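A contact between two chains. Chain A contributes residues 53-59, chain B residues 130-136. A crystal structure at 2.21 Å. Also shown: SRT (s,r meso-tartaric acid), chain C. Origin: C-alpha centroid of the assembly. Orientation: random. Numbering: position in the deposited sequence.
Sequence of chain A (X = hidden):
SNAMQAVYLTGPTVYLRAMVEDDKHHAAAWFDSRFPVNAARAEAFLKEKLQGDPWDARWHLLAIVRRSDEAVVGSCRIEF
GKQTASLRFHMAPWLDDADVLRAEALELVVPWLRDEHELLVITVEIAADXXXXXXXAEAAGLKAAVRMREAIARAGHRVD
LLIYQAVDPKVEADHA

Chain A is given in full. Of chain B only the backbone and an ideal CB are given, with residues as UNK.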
# COMPACT_ATOMS: atom_id res chain seq x y z
N ASP A 53 -34.79 4.22 7.61
CA ASP A 53 -33.76 3.65 8.50
C ASP A 53 -32.78 2.69 7.79
O ASP A 53 -33.18 1.96 6.87
CB ASP A 53 -34.44 2.96 9.69
CG ASP A 53 -35.23 3.94 10.57
OD1 ASP A 53 -34.89 5.16 10.56
OD2 ASP A 53 -36.18 3.51 11.26
N PRO A 54 -31.49 2.72 8.19
CA PRO A 54 -30.48 1.82 7.59
C PRO A 54 -30.78 0.31 7.76
O PRO A 54 -30.47 -0.48 6.87
CB PRO A 54 -29.18 2.21 8.30
CG PRO A 54 -29.56 3.22 9.38
CD PRO A 54 -30.87 3.80 8.97
N TRP A 55 -31.39 -0.08 8.89
CA TRP A 55 -31.83 -1.46 9.09
C TRP A 55 -32.80 -1.89 7.99
O TRP A 55 -32.82 -3.06 7.61
CB TRP A 55 -32.49 -1.62 10.47
CG TRP A 55 -32.94 -3.03 10.84
CD1 TRP A 55 -34.21 -3.55 10.70
CD2 TRP A 55 -32.15 -4.09 11.43
NE1 TRP A 55 -34.25 -4.85 11.17
CE2 TRP A 55 -33.00 -5.21 11.62
CE3 TRP A 55 -30.80 -4.20 11.81
CZ2 TRP A 55 -32.54 -6.43 12.17
CZ3 TRP A 55 -30.34 -5.42 12.36
CH2 TRP A 55 -31.22 -6.51 12.53
N ASP A 56 -33.57 -0.93 7.47
CA ASP A 56 -34.59 -1.21 6.46
C ASP A 56 -34.14 -1.06 5.00
O ASP A 56 -34.90 -1.33 4.07
CB ASP A 56 -35.82 -0.34 6.70
CG ASP A 56 -36.39 -0.53 8.08
OD1 ASP A 56 -36.43 -1.70 8.54
OD2 ASP A 56 -36.80 0.47 8.71
N ALA A 57 -32.90 -0.61 4.81
CA ALA A 57 -32.34 -0.49 3.47
C ALA A 57 -32.25 -1.87 2.79
O ALA A 57 -31.98 -2.88 3.46
CB ALA A 57 -30.99 0.18 3.53
N ARG A 58 -32.49 -1.92 1.49
CA ARG A 58 -32.41 -3.17 0.75
C ARG A 58 -31.52 -2.99 -0.48
O ARG A 58 -31.78 -2.13 -1.31
CB ARG A 58 -33.81 -3.71 0.37
CG ARG A 58 -34.69 -4.19 1.58
CD ARG A 58 -34.04 -5.38 2.34
NE ARG A 58 -34.82 -5.85 3.50
CZ ARG A 58 -34.55 -5.57 4.78
NH1 ARG A 58 -33.51 -4.79 5.14
NH2 ARG A 58 -35.34 -6.06 5.74
N TRP A 59 -30.47 -3.80 -0.57
CA TRP A 59 -29.54 -3.75 -1.68
C TRP A 59 -29.76 -4.91 -2.61
O TRP A 59 -30.06 -6.04 -2.18
CB TRP A 59 -28.10 -3.81 -1.20
CG TRP A 59 -27.62 -2.65 -0.40
CD1 TRP A 59 -27.98 -2.32 0.89
CD2 TRP A 59 -26.64 -1.70 -0.80
NE1 TRP A 59 -27.28 -1.21 1.30
CE2 TRP A 59 -26.45 -0.81 0.29
CE3 TRP A 59 -25.91 -1.49 -1.97
CZ2 TRP A 59 -25.56 0.26 0.23
CZ3 TRP A 59 -25.02 -0.43 -2.02
CH2 TRP A 59 -24.85 0.42 -0.93
N UNK B 130 -21.50 -4.25 10.12
CA UNK B 130 -22.12 -5.58 10.01
C UNK B 130 -23.38 -5.65 10.89
O UNK B 130 -23.42 -6.33 11.93
CB UNK B 130 -21.13 -6.67 10.41
N UNK B 131 -24.41 -4.95 10.43
CA UNK B 131 -25.63 -4.68 11.22
C UNK B 131 -26.18 -5.91 11.92
O UNK B 131 -26.47 -5.88 13.10
CB UNK B 131 -26.72 -4.10 10.32
N UNK B 132 -26.34 -6.98 11.16
CA UNK B 132 -27.01 -8.16 11.66
C UNK B 132 -26.13 -8.97 12.58
O UNK B 132 -26.60 -9.55 13.56
CB UNK B 132 -27.48 -9.03 10.49
N UNK B 133 -24.83 -8.97 12.31
CA UNK B 133 -23.90 -9.64 13.18
C UNK B 133 -23.83 -8.91 14.53
O UNK B 133 -23.90 -9.56 15.58
CB UNK B 133 -22.52 -9.72 12.52
N UNK B 134 -23.72 -7.57 14.50
CA UNK B 134 -23.80 -6.74 15.70
C UNK B 134 -25.08 -7.00 16.51
O UNK B 134 -25.03 -7.13 17.74
CB UNK B 134 -23.73 -5.26 15.31
N UNK B 135 -26.21 -7.09 15.81
CA UNK B 135 -27.49 -7.28 16.50
C UNK B 135 -27.53 -8.62 17.20
O UNK B 135 -28.11 -8.71 18.29
CB UNK B 135 -28.66 -7.17 15.52
N UNK B 136 -26.90 -9.63 16.62
CA UNK B 136 -26.87 -10.96 17.26
C UNK B 136 -25.91 -10.96 18.46
O UNK B 136 -26.19 -11.61 19.48
CB UNK B 136 -26.45 -12.03 16.25
O1 SRT C . -28.36 -6.42 2.92
O11 SRT C . -29.90 -6.14 1.40
C1 SRT C . -28.76 -6.58 1.74
C2 SRT C . -27.84 -7.29 0.75
O2 SRT C . -28.18 -7.04 -0.62
C3 SRT C . -27.82 -8.82 0.88
O3 SRT C . -28.36 -9.24 2.13
C4 SRT C . -26.43 -9.38 0.67
O4 SRT C . -25.50 -9.11 1.48
O41 SRT C . -26.23 -10.13 -0.32

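Position 130 precedes the first turn of a helix, with phi/psi of -89/71, and its ideal CB has nothing of chain A within 5.5 Å. The contact therefore leaves the choice open, although an N-cap position often carries a side chain able to accept hydrogen bonds from the free amides of the first turn. The deposited residue is Glu B130; its side chain is out of reach of the chain A stretch, and its carboxylate oxygens are hydrogen-bonded elsewhere in the structure.

Position 131 opens the helix, and its CA-to-CB bond points toward chain A. The ideal CB lies 4.3 Å from CE3 of Trp A55, and beyond it the chain turns at Pro A54 and Trp A55, presenting both a carbonyl oxygen and a backbone amide. A medium-length side chain would suit: Gln, which can donate and accept, would suit both groups; Glu could accept from the amide of Trp A55 but not serve the carbonyl; Met or Leu could cover the edge of the indole. The residue is Gln B131. With chi1 at -86° (m) and chi2 at -177° (t), it extends to Pro A54 and Trp A55, where its terminal amide meets the backbone between the two residues. Which way round that amide lies is uncertain, so its polar contacts are left unassigned.

At position 132 the CA-to-CB bond points sideways, and the ideal CB is 4.9 Å from CH2 of Trp A55. A short side chain would reach little, whereas a long one could travel along the face of the indole. The electron-rich ring and the carbonyl oxygen of Trp A55 both favour a cation, so Lys or Arg would fit, and a flat group such as that of Arg could also stack; the nearby guanidinium of Arg A58 argues the other way. The residue is Arg B132. Its guanidinium lies flat on the indole, with centres 3.7 Å apart and planes at 18°, and CZ of Arg B132 sits 3.7 Å from the centroid of the six-membered ring of Trp A55, almost on the ring normal, as expected of a cation-pi contact. NH2 of Arg B132 also donates a weak hydrogen bond to O of Trp A55 (3.4 Å). That same oxygen accepts a hydrogen bond from NH1 of Arg A58 (3.1 Å), so the two like charges share an acceptor. NH1 of Arg A58 and NH2 of Arg B132 lie 3.9 Å apart, a close approach of like charges.

Positions 133 and 134 have helical backbone angles, and neither ideal CB finds chain A within 5.5 Å, so many helix-compatible residues would serve. They are Thr B133, whose OG1 is hydrogen-bonded elsewhere in the structure, and Leu B134, whose side chain makes no contact with the chain A stretch.

Position 135, one helical turn after 131, again points toward chain A, its ideal CB only 4.0 Å from CZ3 of Trp A55. A small apolar residue suits such a close approach. Ala B135 makes this contact, CB to CZ3 of Trp A55 at 4.0 Å.

Position 136 is out of reach, and chain A sets no preference there; it is Ala B136.

Chain B, residues 130-136: EQRTLAA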
# COMPACT_ATOMS: atom_id res chain seq x y z
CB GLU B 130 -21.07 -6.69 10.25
CG GLU B 130 -19.99 -6.67 9.12
CD GLU B 130 -18.74 -7.55 9.36
OE1 GLU B 130 -18.48 -8.03 10.50
OE2 GLU B 130 -17.98 -7.75 8.36
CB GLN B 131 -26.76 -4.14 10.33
CG GLN B 131 -26.76 -2.64 10.12
CD GLN B 131 -27.96 -2.19 9.29
OE1 GLN B 131 -28.48 -1.09 9.46
NE2 GLN B 131 -28.43 -3.07 8.40
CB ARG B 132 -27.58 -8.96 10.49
CG ARG B 132 -29.01 -8.55 10.26
CD ARG B 132 -29.42 -8.41 8.83
NE ARG B 132 -30.79 -7.89 8.79
CZ ARG B 132 -31.13 -6.62 8.55
NH1 ARG B 132 -30.20 -5.70 8.31
NH2 ARG B 132 -32.42 -6.27 8.55
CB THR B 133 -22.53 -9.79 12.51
OG1 THR B 133 -22.72 -10.42 11.23
CG2 THR B 133 -21.59 -10.64 13.38
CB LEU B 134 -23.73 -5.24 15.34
CG LEU B 134 -22.43 -4.76 14.68
CD1 LEU B 134 -22.61 -3.39 14.03
CD2 LEU B 134 -21.28 -4.76 15.68
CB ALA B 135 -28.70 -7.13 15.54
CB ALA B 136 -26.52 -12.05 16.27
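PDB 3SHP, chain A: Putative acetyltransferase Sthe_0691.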